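Local coordinates for dual specificity protein phosphatase 14 (Homo sapiens, PDB 2WGP) that removes phosphate from tyrosine, serine and threonine residues of proteins, inactivating the MAP kinases ERK, JNK and p38 and damping T-cell receptor signalling through TAB1, at residues Thr91-Ile96 / Leu125-Asn130; Leu87-Val92 / Arg155-Tyr160; Cys54-Thr59 / Gly104-His109; Leu33-Gly38 / Arg116-Cys121. All blocks are in the same frame, centred on the assembly; numbering follows the deposited sequence.

Interaction 1 of 4, residues Thr91-Ile96 / Leu125-Asn130; sequences TVADKI and LMKFHN
Two helices of the dual-specificity phosphatase domain, 89-101 and 116-129, cross here at -44°, the axes of their short segments 9.8 Å apart at the closest, and the contact shows how a helix pair can be joined by one ion pair laid beside one aromatic ring. Lys127 leaves its helix with CG anti to the backbone N (chi1 -172°) and stays fully extended, so that NZ arrives at the tip of Asp94 and donates to OD1 at 2.9 Å, on the syn lone pair. A water ties the same two groups together again, donating to Asp94 OD2 and accepting a weak bond from Lys127 NZ. NZ has a second anionic partner, Asp90, one turn earlier on the opposing helix, and two carboxylates around one ammonium would be expected to keep it protonated.

Phe128 points its ring tip at the same place. Phe128 CZ lies 3.4 Å from Asp94 OD1, which sits at the ring edge near the ring plane, with carboxylate and ring turned 72° apart. Ala93 CB reaches that edge too, 3.9 Å from Phe128 CE2, while CG of Lys127 rests over one ring face toward its rim. Beyond the pair, Phe128 stacks with His97, helix 151-165 packs against Met126, and Ile96 rests on Val108 of strand 106-109, which places helix 89-101 against the central sheet.

Interaction 2 of 4, residues Leu87-Val92 / Arg155-Tyr160; sequences LYFDTV and RQLIDY
Phe89 lies across one face of the Tyr160 ring, and it does so with two different parts of its side chain. Its CB stands 3.9 Å from the centroid of the tyrosine ring, only 13° off the normal, a CH-pi contact over the face. Phe89 CD1 comes down nearer the rim on the same face, 3.5 Å from Tyr160 CG. The two side chains run past each other in opposite directions, and the ring planes meet obliquely, 52° apart. Tyr160 is brought alongside by its first torsion, CG anti to the backbone N, whereas Phe89 keeps CG beside its own N. The far end of the phenylalanine carries on along the same helix, toward the residues one turn before Tyr160: Phe89 CZ touches Leu157 CD2 at 3.7 Å, the two side chains crossing at about a right angle, and the carbonyl oxygen of Gln156 sits at the ring edge, 3.6 Å from Phe89 CE1.

This is the packing of the start of helix 89-101 against helix 151-165 within the alpha/beta phosphatase domain, with Thr119 and Ala123 of helix 116-129 also touching the buried Phe89. One polar bond accompanies the apolar overlap. Tyr160 OH donates to Asp90 OD2 at 2.8 Å, approaching from above the carboxylate plane, 47° out of it, and the same oxygen also takes the ammonium of Lys127. Gln156 turns its amide to the chain just before the segment 87-92, OE1 accepting from Gly86 N and NE2 donating to Ala83 O.

Interaction 3 of 4, residues Cys54-Thr59 / Gly104-His109; sequences CIVNAT and GATLVH
Backbone hydrogen bonds make the main connection, five of them in parallel register from Cys54 N with Ala105 O to Ala58 N with His109 O. The straightest is His109 N to Val56 O, 2.9 Å and 170° at the hydrogen, arriving nearly along the C=O axis. Between them run CA-H...O contacts, the shortest from Thr106 CA to Cys54 O at 3.2 Å.

Strands 54-57 and 106-109 are inner neighbours of the mixed central sheet, and 106-109 leads directly into Cys110, the active-site cysteine that forms the phosphocysteine intermediate. Apolar contacts occupy the face bearing Cys54, Val56, Thr106 and Val108, which helices 89-101 and 116-129 cover: Val56 CG2 meets Thr106 CG2 at 3.7 Å.

On the face bearing Ile55, Asn57, Leu107 and His109, CG of His109 holds the crowded place between backbone N and carbonyl carbon (chi1 83°), which swings the ring across to the neighbouring strand, where Asn57 CA lies over one ring face, 4.0 Å from its centroid, and Ile55 CG2 abuts the edge, 3.6 Å from His109 CD2.

Side-chain hydrogen bonds fix Asn57: its OD1 accepts from Thr59 OG1 at 2.9 Å on an in-plane lone pair, and ND2 donates to Ile62 O and Asn64 OD1.

Interaction 4 of 4, residues Leu33-Gly38 / Arg116-Cys121; sequences LFLGRG and RSATLC. With PO4 (phosphate ion), chain C.
Strand 33-36 runs nearly antiparallel to the first turns of helix 116-129, at 157° with the short axes 8.2 Å apart, and the close packing is carried mainly by its alternate leucines. Leu35 is extended, with CG anti to the backbone N (chi1 172°), and its branches straddle two helix residues: CD1 lies 3.7 Å from Ala118 CA, while CG and CD2 come up against the hydroxyl of Ser117, the Leu35 CG to Ser117 OG distance being 3.5 Å. Cys121 fills the next place along the strand. Its SG touches Leu33 CD2 at 3.9 Å and Leu35 CB at 4.1 Å, so the thiol nestles between the two leucines. Ser117 OG is buried here without a hydrogen-bonding partner in the model, close to the side chain of the catalytic Cys110.

Past Gly36 the packing loosens: Arg37 directs its side chain away from the helix and is partly exposed. At the helix start, Arg116 instead holds a phosphate ion, probably from the crystallisation liquor. Backbone N and NE both donate to PO4 O1, NE at 2.8 Å, and NH2 donates to PO4 O2 at 2.9 Å almost straight, 174° at the hydrogen, with that oxygen in the guanidinium plane. Glu61 and Leu77 O hold NH1, steadying the guanidinium. Backbone N atoms of Ala111, Ala112, Val114 and Ser115 complete the cradle, the phosphate-binding P-loop (CX5R) of protein tyrosine phosphatases.

In the fold
All four contacts lie in one catalytic domain and follow its layering. Interaction 3 joins two inner strands of the sheet, and interaction 4 sets the adjoining strand 33-36 against helix 116-129. The centres of interactions 3 and 4 are 7 Å apart. Interactions 1 and 2 belong to the helical layer, centres 10 Å apart, and share Thr91 and Val92 of helix 89-101. Along the chain the segments come in the order 33-38, 54-59, 87-96, 104-109, 116-121, 125-130 and 155-160, so both segments of interaction 3 fall between those of interaction 4. Helix 116-129, common to interactions 1 and 4, connects the phosphate-binding end of the sheet with the helical packing, about 13 Å between centres.

Interaction 1 of 4, residues Thr91-Ile96 / Leu125-Asn130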
loop_
_atom_site.group_PDB
_atom_site.type_symbol
_atom_site.label_atom_id
_atom_site.label_comp_id
_atom_site.label_asym_id
_atom_site.label_seq_id
_atom_site.Cartn_x
_atom_site.Cartn_y
_atom_site.Cartn_z
ATOM N N THR A 91 12.748 5.958 27.083
ATOM C CA THR A 91 13.998 5.389 27.586
ATOM C C THR A 91 15.194 6.322 27.353
ATOM O O THR A 91 16.027 6.503 28.263
ATOM C CB THR A 91 14.236 3.956 27.060
ATOM O OG1 THR A 91 14.332 3.973 25.644
ATOM C CG2 THR A 91 13.060 3.018 27.473
ATOM N N VAL A 92 15.263 6.978 26.190
ATOM C CA VAL A 92 16.373 7.901 25.908
ATOM C C VAL A 92 16.196 9.193 26.714
ATOM O O VAL A 92 17.165 9.715 27.265
ATOM C CB VAL A 92 16.592 8.183 24.375
ATOM C CG1 VAL A 92 17.589 9.315 24.120
ATOM C CG2 VAL A 92 17.059 6.902 23.645
ATOM N N ALA A 93 14.969 9.717 26.750
ATOM C CA ALA A 93 14.674 10.917 27.521
ATOM C C ALA A 93 14.986 10.703 29.015
ATOM O O ALA A 93 15.613 11.548 29.652
ATOM C CB ALA A 93 13.229 11.342 27.304
ATOM N N ASP A 94 14.581 9.563 29.552
ATOM C CA ASP A 94 14.928 9.188 30.934
ATOM C C ASP A 94 16.447 9.088 31.171
ATOM O O ASP A 94 16.934 9.508 32.216
ATOM C CB ASP A 94 14.242 7.876 31.319
ATOM C CG ASP A 94 12.738 8.012 31.445
ATOM O OD1 ASP A 94 12.215 9.147 31.344
ATOM O OD2 ASP A 94 12.077 6.972 31.664
ATOM N N LYS A 95 17.177 8.552 30.203
ATOM C CA LYS A 95 18.642 8.447 30.304
ATOM C C LYS A 95 19.329 9.825 30.320
ATOM O O LYS A 95 20.172 10.099 31.186
ATOM C CB LYS A 95 19.208 7.567 29.185
ATOM C CG LYS A 95 20.732 7.380 29.252
ATOM C CD LYS A 95 21.179 6.785 30.570
ATOM C CE LYS A 95 22.651 6.407 30.578
ATOM N NZ LYS A 95 23.020 5.776 31.925
ATOM N N ILE A 96 18.906 10.701 29.405
ATOM C CA ILE A 96 19.405 12.077 29.364
ATOM C C ILE A 96 19.155 12.734 30.719
ATOM O O ILE A 96 20.045 13.390 31.244
ATOM C CB ILE A 96 18.786 12.943 28.213
ATOM C CG1 ILE A 96 19.151 12.355 26.838
ATOM C CG2 ILE A 96 19.299 14.397 28.303
ATOM C CD1 ILE A 96 18.212 12.793 25.630
ATOM N N LEU A 125 12.941 17.160 25.294
ATOM C CA LEU A 125 12.508 18.526 25.622
ATOM C C LEU A 125 11.025 18.604 26.020
ATOM O O LEU A 125 10.678 19.291 26.975
ATOM C CB LEU A 125 12.788 19.475 24.456
ATOM C CG LEU A 125 14.250 19.830 24.137
ATOM C CD1 LEU A 125 14.287 20.765 22.903
ATOM C CD2 LEU A 125 14.968 20.475 25.339
ATOM N N MET A 126 10.160 17.886 25.311
ATOM C CA MET A 126 8.759 17.827 25.677
ATOM C C MET A 126 8.543 17.181 27.045
ATOM O O MET A 126 7.790 17.718 27.878
ATOM C CB MET A 126 7.938 17.075 24.640
ATOM C CG MET A 126 7.734 17.835 23.317
ATOM S SD MET A 126 6.445 17.124 22.319
ATOM C CE MET A 126 7.257 15.620 21.714
ATOM N N LYS A 127 9.206 16.048 27.279
ATOM C CA LYS A 127 8.997 15.294 28.505
ATOM C C LYS A 127 9.584 15.972 29.734
ATOM O O LYS A 127 8.941 15.997 30.782
ATOM C CB LYS A 127 9.546 13.874 28.396
ATOM C CG LYS A 127 9.165 12.993 29.621
ATOM C CD LYS A 127 9.679 11.578 29.512
ATOM C CE LYS A 127 9.241 10.772 30.745
ATOM N NZ LYS A 127 9.418 9.326 30.529
ATOM N N PHE A 128 10.792 16.517 29.621
ATOM C CA PHE A 128 11.483 17.036 30.804
ATOM C C PHE A 128 11.629 18.558 30.884
ATOM O O PHE A 128 12.020 19.065 31.929
ATOM C CB PHE A 128 12.848 16.352 30.949
ATOM C CG PHE A 128 12.748 14.948 31.442
ATOM C CD1 PHE A 128 12.440 14.691 32.785
ATOM C CD2 PHE A 128 12.937 13.876 30.575
ATOM C CE1 PHE A 128 12.331 13.405 33.245
ATOM C CE2 PHE A 128 12.844 12.599 31.028
ATOM C CZ PHE A 128 12.537 12.354 32.371
ATOM N N HIS A 129 11.291 19.280 29.810
ATOM C CA HIS A 129 11.302 20.739 29.831
ATOM C C HIS A 129 9.916 21.385 29.640
ATOM O O HIS A 129 9.816 22.587 29.486
ATOM C CB HIS A 129 12.348 21.260 28.844
ATOM C CG HIS A 129 13.739 21.017 29.312
ATOM N ND1 HIS A 129 14.469 21.975 29.981
ATOM C CD2 HIS A 129 14.501 19.899 29.307
ATOM C CE1 HIS A 129 15.639 21.470 30.330
ATOM N NE2 HIS A 129 15.683 20.211 29.935
ATOM N N ASN A 130 8.864 20.571 29.634
ATOM C CA ASN A 130 7.479 21.049 29.621
ATOM C C ASN A 130 7.171 22.023 28.479
ATOM O O ASN A 130 6.528 23.046 28.650
ATOM C CB ASN A 130 7.122 21.663 30.982
ATOM C CG ASN A 130 5.624 21.667 31.246
ATOM O OD1 ASN A 130 4.923 20.723 30.874
ATOM N ND2 ASN A 130 5.131 22.722 31.903
HETATM O O HOH W 1 9.192 6.226 31.568
#

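Interaction 2 of 4, residues Leu87-Val92 / Arg155-Tyr160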
loop_
_atom_site.group_PDB
_atom_site.type_symbol
_atom_site.label_atom_id
_atom_site.label_comp_id
_atom_site.label_asym_id
_atom_site.label_seq_id
_atom_site.Cartn_x
_atom_site.Cartn_y
_atom_site.Cartn_z
ATOM N N LEU A 87 9.519 4.136 20.351
ATOM C CA LEU A 87 9.743 3.138 21.384
ATOM C C LEU A 87 10.950 3.504 22.253
ATOM O O LEU A 87 11.163 2.903 23.301
ATOM C CB LEU A 87 9.935 1.741 20.756
ATOM C CG LEU A 87 8.741 1.049 20.078
ATOM C CD1 LEU A 87 9.119 -0.306 19.433
ATOM C CD2 LEU A 87 7.587 0.837 21.059
ATOM N N TYR A 88 11.753 4.460 21.798
ATOM C CA TYR A 88 12.908 4.948 22.541
ATOM C C TYR A 88 12.698 6.335 23.160
ATOM O O TYR A 88 13.603 6.874 23.796
ATOM C CB TYR A 88 14.138 4.955 21.646
ATOM C CG TYR A 88 14.583 3.562 21.203
ATOM C CD1 TYR A 88 15.411 2.781 22.016
ATOM C CD2 TYR A 88 14.171 3.030 19.994
ATOM C CE1 TYR A 88 15.844 1.516 21.619
ATOM C CE2 TYR A 88 14.605 1.748 19.587
ATOM C CZ TYR A 88 15.431 1.000 20.417
ATOM O OH TYR A 88 15.863 -0.267 20.049
ATOM N N PHE A 89 11.517 6.929 22.973
ATOM C CA PHE A 89 11.285 8.289 23.460
ATOM C C PHE A 89 11.493 8.367 24.974
ATOM O O PHE A 89 12.329 9.162 25.439
ATOM C CB PHE A 89 9.894 8.805 23.072
ATOM C CG PHE A 89 9.737 9.215 21.599
ATOM C CD1 PHE A 89 8.462 9.506 21.106
ATOM C CD2 PHE A 89 10.828 9.321 20.706
ATOM C CE1 PHE A 89 8.291 9.891 19.777
ATOM C CE2 PHE A 89 10.631 9.703 19.390
ATOM C CZ PHE A 89 9.373 9.990 18.939
ATOM N N ASP A 90 10.780 7.525 25.728
ATOM C CA ASP A 90 10.870 7.523 27.199
ATOM C C ASP A 90 12.240 7.043 27.669
ATOM O O ASP A 90 12.856 7.669 28.516
ATOM C CB ASP A 90 9.764 6.662 27.846
ATOM C CG ASP A 90 8.403 7.346 27.824
ATOM O OD1 ASP A 90 7.384 6.659 27.561
ATOM O OD2 ASP A 90 8.347 8.571 28.076
ATOM N N THR A 91 12.748 5.958 27.083
ATOM C CA THR A 91 13.998 5.389 27.586
ATOM C C THR A 91 15.194 6.322 27.353
ATOM O O THR A 91 16.027 6.503 28.263
ATOM C CB THR A 91 14.236 3.956 27.060
ATOM O OG1 THR A 91 14.332 3.973 25.644
ATOM C CG2 THR A 91 13.060 3.018 27.473
ATOM N N VAL A 92 15.263 6.978 26.190
ATOM C CA VAL A 92 16.373 7.901 25.908
ATOM C C VAL A 92 16.196 9.193 26.714
ATOM O O VAL A 92 17.165 9.715 27.265
ATOM C CB VAL A 92 16.592 8.183 24.375
ATOM C CG1 VAL A 92 17.589 9.315 24.120
ATOM C CG2 VAL A 92 17.059 6.902 23.645
ATOM N N ARG A 155 4.958 11.936 12.689
ATOM C CA ARG A 155 3.738 11.227 13.152
ATOM C C ARG A 155 3.925 10.708 14.585
ATOM O O ARG A 155 3.064 10.876 15.437
ATOM C CB ARG A 155 3.354 10.064 12.233
ATOM C CG ARG A 155 2.887 10.479 10.864
ATOM C CD ARG A 155 2.239 9.315 10.097
ATOM N NE ARG A 155 3.175 8.248 9.718
ATOM C CZ ARG A 155 3.931 8.210 8.611
ATOM N NH1 ARG A 155 3.918 9.203 7.722
ATOM N NH2 ARG A 155 4.720 7.161 8.405
ATOM N N GLN A 156 5.095 10.151 14.851
ATOM C CA GLN A 156 5.362 9.550 16.151
ATOM C C GLN A 156 5.524 10.612 17.230
ATOM O O GLN A 156 5.007 10.453 18.341
ATOM C CB GLN A 156 6.577 8.617 16.061
ATOM C CG GLN A 156 6.352 7.405 15.152
ATOM C CD GLN A 156 7.554 6.487 15.049
ATOM O OE1 GLN A 156 8.082 6.029 16.071
ATOM N NE2 GLN A 156 7.973 6.165 13.808
ATOM N N LEU A 157 6.228 11.707 16.910
ATOM C CA LEU A 157 6.343 12.848 17.839
ATOM C C LEU A 157 4.990 13.465 18.196
ATOM O O LEU A 157 4.768 13.866 19.344
ATOM C CB LEU A 157 7.232 13.947 17.235
ATOM C CG LEU A 157 8.734 13.682 17.275
ATOM C CD1 LEU A 157 9.455 14.675 16.411
ATOM C CD2 LEU A 157 9.271 13.656 18.712
ATOM N N ILE A 158 4.108 13.561 17.203
ATOM C CA ILE A 158 2.768 14.143 17.380
ATOM C C ILE A 158 1.935 13.281 18.328
ATOM O O ILE A 158 1.259 13.803 19.205
ATOM C CB ILE A 158 2.018 14.352 16.040
ATOM C CG1 ILE A 158 2.622 15.531 15.268
ATOM C CG2 ILE A 158 0.501 14.614 16.307
ATOM C CD1 ILE A 158 2.277 15.586 13.734
ATOM N N ASP A 159 1.999 11.961 18.144
ATOM C CA ASP A 159 1.346 11.029 19.071
ATOM C C ASP A 159 1.892 11.188 20.487
ATOM O O ASP A 159 1.119 11.258 21.427
ATOM C CB ASP A 159 1.469 9.562 18.597
ATOM C CG ASP A 159 0.559 8.624 19.390
ATOM O OD1 ASP A 159 0.912 8.284 20.533
ATOM O OD2 ASP A 159 -0.521 8.248 18.887
ATOM N N TYR A 160 3.214 11.257 20.628
ATOM C CA TYR A 160 3.864 11.399 21.941
ATOM C C TYR A 160 3.490 12.718 22.612
ATOM O O TYR A 160 3.196 12.746 23.808
ATOM C CB TYR A 160 5.373 11.309 21.788
ATOM C CG TYR A 160 6.169 11.196 23.075
ATOM C CD1 TYR A 160 5.922 10.160 23.995
ATOM C CD2 TYR A 160 7.210 12.090 23.347
ATOM C CE1 TYR A 160 6.680 10.021 25.139
ATOM C CE2 TYR A 160 7.955 11.980 24.508
ATOM C CZ TYR A 160 7.690 10.939 25.393
ATOM O OH TYR A 160 8.467 10.836 26.502
#

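Interaction 3 of 4, residues Cys54-Thr59 / Gly104-His109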
loop_
_atom_site.group_PDB
_atom_site.type_symbol
_atom_site.label_atom_id
_atom_site.label_comp_id
_atom_site.label_asym_id
_atom_site.label_seq_id
_atom_site.Cartn_x
_atom_site.Cartn_y
_atom_site.Cartn_z
ATOM N N CYS A 54 28.135 10.638 28.523
ATOM C CA CYS A 54 27.296 9.599 27.966
ATOM C C CYS A 54 27.029 9.871 26.497
ATOM O O CYS A 54 26.705 11.016 26.107
ATOM C CB CYS A 54 25.981 9.540 28.715
ATOM S SG CYS A 54 24.820 8.297 28.122
ATOM N N ILE A 55 27.230 8.838 25.681
ATOM C CA ILE A 55 26.957 8.901 24.241
ATOM C C ILE A 55 25.817 7.940 23.873
ATOM O O ILE A 55 25.918 6.708 24.060
ATOM C CB ILE A 55 28.214 8.560 23.385
ATOM C CG1 ILE A 55 29.383 9.504 23.713
ATOM C CG2 ILE A 55 27.896 8.633 21.885
ATOM C CD1 ILE A 55 30.707 9.134 22.997
ATOM N N VAL A 56 24.741 8.530 23.343
ATOM C CA VAL A 56 23.616 7.804 22.767
ATOM C C VAL A 56 23.813 7.757 21.255
ATOM O O VAL A 56 23.674 8.762 20.538
ATOM C CB VAL A 56 22.246 8.441 23.120
ATOM C CG1 VAL A 56 21.128 7.660 22.488
ATOM C CG2 VAL A 56 22.028 8.493 24.632
ATOM N N ASN A 57 24.143 6.575 20.787
ATOM C CA ASN A 57 24.342 6.318 19.369
ATOM C C ASN A 57 23.020 5.842 18.747
ATOM O O ASN A 57 22.690 4.654 18.819
ATOM C CB ASN A 57 25.460 5.287 19.199
ATOM C CG ASN A 57 25.700 4.921 17.774
ATOM O OD1 ASN A 57 25.053 5.462 16.872
ATOM N ND2 ASN A 57 26.622 3.992 17.543
ATOM N N ALA A 58 22.264 6.788 18.171
ATOM C CA ALA A 58 20.960 6.500 17.537
ATOM C C ALA A 58 21.090 6.046 16.083
ATOM O O ALA A 58 20.421 6.583 15.181
ATOM C CB ALA A 58 20.023 7.707 17.652
ATOM N N THR A 59 21.965 5.075 15.841
ATOM C CA THR A 59 22.123 4.479 14.524
ATOM C C THR A 59 22.346 3.001 14.644
ATOM O O THR A 59 22.883 2.520 15.657
ATOM C CB THR A 59 23.347 5.037 13.742
ATOM O OG1 THR A 59 24.555 4.442 14.235
ATOM C CG2 THR A 59 23.420 6.560 13.845
ATOM N N GLY A 104 26.314 14.886 34.698
ATOM C CA GLY A 104 27.040 14.639 33.482
ATOM C C GLY A 104 26.326 15.309 32.320
ATOM O O GLY A 104 25.479 16.215 32.491
ATOM N N ALA A 105 26.668 14.863 31.129
ATOM C CA ALA A 105 26.044 15.389 29.921
ATOM C C ALA A 105 26.029 14.322 28.832
ATOM O O ALA A 105 26.887 13.446 28.781
ATOM C CB ALA A 105 26.769 16.655 29.451
ATOM N N THR A 106 25.012 14.399 27.985
ATOM C CA THR A 106 24.780 13.400 26.964
ATOM C C THR A 106 24.906 13.996 25.563
ATOM O O THR A 106 24.390 15.077 25.281
ATOM C CB THR A 106 23.373 12.744 27.155
ATOM O OG1 THR A 106 23.286 12.153 28.473
ATOM C CG2 THR A 106 23.123 11.681 26.100
ATOM N N LEU A 107 25.592 13.262 24.685
ATOM C CA LEU A 107 25.522 13.495 23.267
ATOM C C LEU A 107 24.615 12.460 22.629
ATOM O O LEU A 107 24.843 11.247 22.751
ATOM C CB LEU A 107 26.888 13.432 22.623
ATOM C CG LEU A 107 26.897 13.442 21.092
ATOM C CD1 LEU A 107 26.531 14.846 20.521
ATOM C CD2 LEU A 107 28.288 12.972 20.621
ATOM N N VAL A 108 23.570 12.935 21.971
ATOM C CA VAL A 108 22.735 12.066 21.155
ATOM C C VAL A 108 23.167 12.326 19.726
ATOM O O VAL A 108 23.026 13.468 19.223
ATOM C CB VAL A 108 21.216 12.302 21.315
ATOM C CG1 VAL A 108 20.445 11.285 20.439
ATOM C CG2 VAL A 108 20.765 12.236 22.832
ATOM N N HIS A 109 23.722 11.291 19.086
ATOM C CA HIS A 109 24.198 11.413 17.707
ATOM C C HIS A 109 23.513 10.414 16.795
ATOM O O HIS A 109 23.023 9.355 17.237
ATOM C CB HIS A 109 25.740 11.324 17.579
ATOM C CG HIS A 109 26.303 9.928 17.538
ATOM N ND1 HIS A 109 26.301 9.146 16.394
ATOM C CD2 HIS A 109 26.936 9.201 18.491
ATOM C CE1 HIS A 109 26.883 7.989 16.663
ATOM N NE2 HIS A 109 27.276 7.995 17.925
#

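Interaction 4 of 4, residues Leu33-Gly38 / Arg116-Cys121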
loop_
_atom_site.group_PDB
_atom_site.type_symbol
_atom_site.label_atom_id
_atom_site.label_comp_id
_atom_site.label_asym_id
_atom_site.label_seq_id
_atom_site.Cartn_x
_atom_site.Cartn_y
_atom_site.Cartn_z
ATOM N N LEU A 33 22.815 18.373 27.328
ATOM C CA LEU A 33 22.388 17.652 26.120
ATOM C C LEU A 33 22.959 18.300 24.885
ATOM O O LEU A 33 22.766 19.510 24.644
ATOM C CB LEU A 33 20.849 17.554 26.006
ATOM C CG LEU A 33 20.251 16.884 24.755
ATOM C CD1 LEU A 33 20.602 15.403 24.703
ATOM C CD2 LEU A 33 18.735 17.068 24.664
ATOM N N PHE A 34 23.638 17.466 24.094
ATOM C CA PHE A 34 24.162 17.875 22.815
ATOM C C PHE A 34 23.644 16.925 21.740
ATOM O O PHE A 34 23.389 15.735 21.999
ATOM C CB PHE A 34 25.684 17.852 22.828
ATOM C CG PHE A 34 26.290 18.775 23.850
ATOM C CD1 PHE A 34 26.804 20.022 23.462
ATOM C CD2 PHE A 34 26.355 18.407 25.193
ATOM C CE1 PHE A 34 27.371 20.882 24.407
ATOM C CE2 PHE A 34 26.902 19.277 26.137
ATOM C CZ PHE A 34 27.403 20.511 25.734
ATOM N N LEU A 35 23.525 17.454 20.527
ATOM C CA LEU A 35 23.104 16.699 19.354
ATOM C C LEU A 35 24.219 16.768 18.307
ATOM O O LEU A 35 24.838 17.830 18.107
ATOM C CB LEU A 35 21.835 17.339 18.799
ATOM C CG LEU A 35 21.193 16.933 17.485
ATOM C CD1 LEU A 35 19.906 17.688 17.276
ATOM C CD2 LEU A 35 22.129 17.124 16.292
ATOM N N GLY A 36 24.471 15.658 17.620
ATOM C CA GLY A 36 25.521 15.649 16.625
ATOM C C GLY A 36 25.441 14.619 15.513
ATOM O O GLY A 36 24.617 13.699 15.530
ATOM N N ARG A 37 26.331 14.830 14.546
ATOM C CA ARG A 37 26.728 13.843 13.553
ATOM C C ARG A 37 27.642 12.809 14.142
ATOM O O ARG A 37 28.397 13.091 15.083
ATOM C CB ARG A 37 27.542 14.525 12.444
ATOM C CG ARG A 37 26.766 15.455 11.631
ATOM C CD ARG A 37 27.415 15.766 10.289
ATOM N NE ARG A 37 28.282 16.944 10.338
ATOM C CZ ARG A 37 29.611 16.947 10.205
ATOM N NH1 ARG A 37 30.296 15.840 10.021
ATOM N NH2 ARG A 37 30.272 18.093 10.253
ATOM N N GLY A 38 27.648 11.623 13.534
ATOM C CA GLY A 38 28.451 10.501 14.058
ATOM C C GLY A 38 29.936 10.811 14.057
ATOM O O GLY A 38 30.648 10.399 14.953
ATOM N N ARG A 116 17.254 11.329 13.124
ATOM C CA ARG A 116 17.141 10.423 14.278
ATOM C C ARG A 116 17.467 11.119 15.615
ATOM O O ARG A 116 16.665 11.067 16.554
ATOM C CB ARG A 116 18.008 9.161 14.111
ATOM C CG ARG A 116 17.442 8.123 13.142
ATOM C CD ARG A 116 18.460 7.043 12.817
ATOM N NE ARG A 116 19.529 7.566 11.967
ATOM C CZ ARG A 116 20.462 6.818 11.378
ATOM N NH1 ARG A 116 20.523 5.507 11.561
ATOM N NH2 ARG A 116 21.393 7.406 10.663
ATOM N N SER A 117 18.641 11.739 15.719
ATOM C CA SER A 117 19.044 12.409 16.966
ATOM C C SER A 117 18.138 13.586 17.327
ATOM O O SER A 117 17.745 13.738 18.499
ATOM C CB SER A 117 20.522 12.800 16.955
ATOM O OG SER A 117 20.831 13.752 15.961
ATOM N N ALA A 118 17.803 14.405 16.338
ATOM C CA ALA A 118 16.912 15.559 16.554
ATOM C C ALA A 118 15.585 15.099 17.104
ATOM O O ALA A 118 15.015 15.755 17.983
ATOM C CB ALA A 118 16.679 16.320 15.221
ATOM N N THR A 119 15.078 13.974 16.589
ATOM C CA THR A 119 13.750 13.474 17.004
ATOM C C THR A 119 13.767 13.102 18.496
ATOM O O THR A 119 12.861 13.449 19.252
ATOM C CB THR A 119 13.294 12.274 16.158
ATOM O OG1 THR A 119 13.197 12.681 14.768
ATOM C CG2 THR A 119 11.938 11.732 16.684
ATOM N N LEU A 120 14.819 12.398 18.904
ATOM C CA LEU A 120 14.982 12.002 20.291
ATOM C C LEU A 120 15.181 13.194 21.223
ATOM O O LEU A 120 14.627 13.207 22.339
ATOM C CB LEU A 120 16.143 11.016 20.414
ATOM C CG LEU A 120 15.945 9.653 19.727
ATOM C CD1 LEU A 120 17.259 8.894 19.714
ATOM C CD2 LEU A 120 14.787 8.843 20.394
ATOM N N CYS A 121 15.946 14.198 20.781
ATOM C CA CYS A 121 16.103 15.448 21.550
ATOM C C CYS A 121 14.777 16.195 21.702
ATOM O O CYS A 121 14.473 16.683 22.796
ATOM C CB CYS A 121 17.171 16.357 20.933
ATOM S SG CYS A 121 18.816 15.709 21.028
HETATM P P PO4 C . 20.021 10.881 10.241
HETATM O O1 PO4 C . 18.993 10.157 11.064
HETATM O O2 PO4 C . 21.395 10.274 10.188
HETATM O O3 PO4 C . 20.218 12.284 10.810
HETATM O O4 PO4 C . 19.520 11.063 8.808
#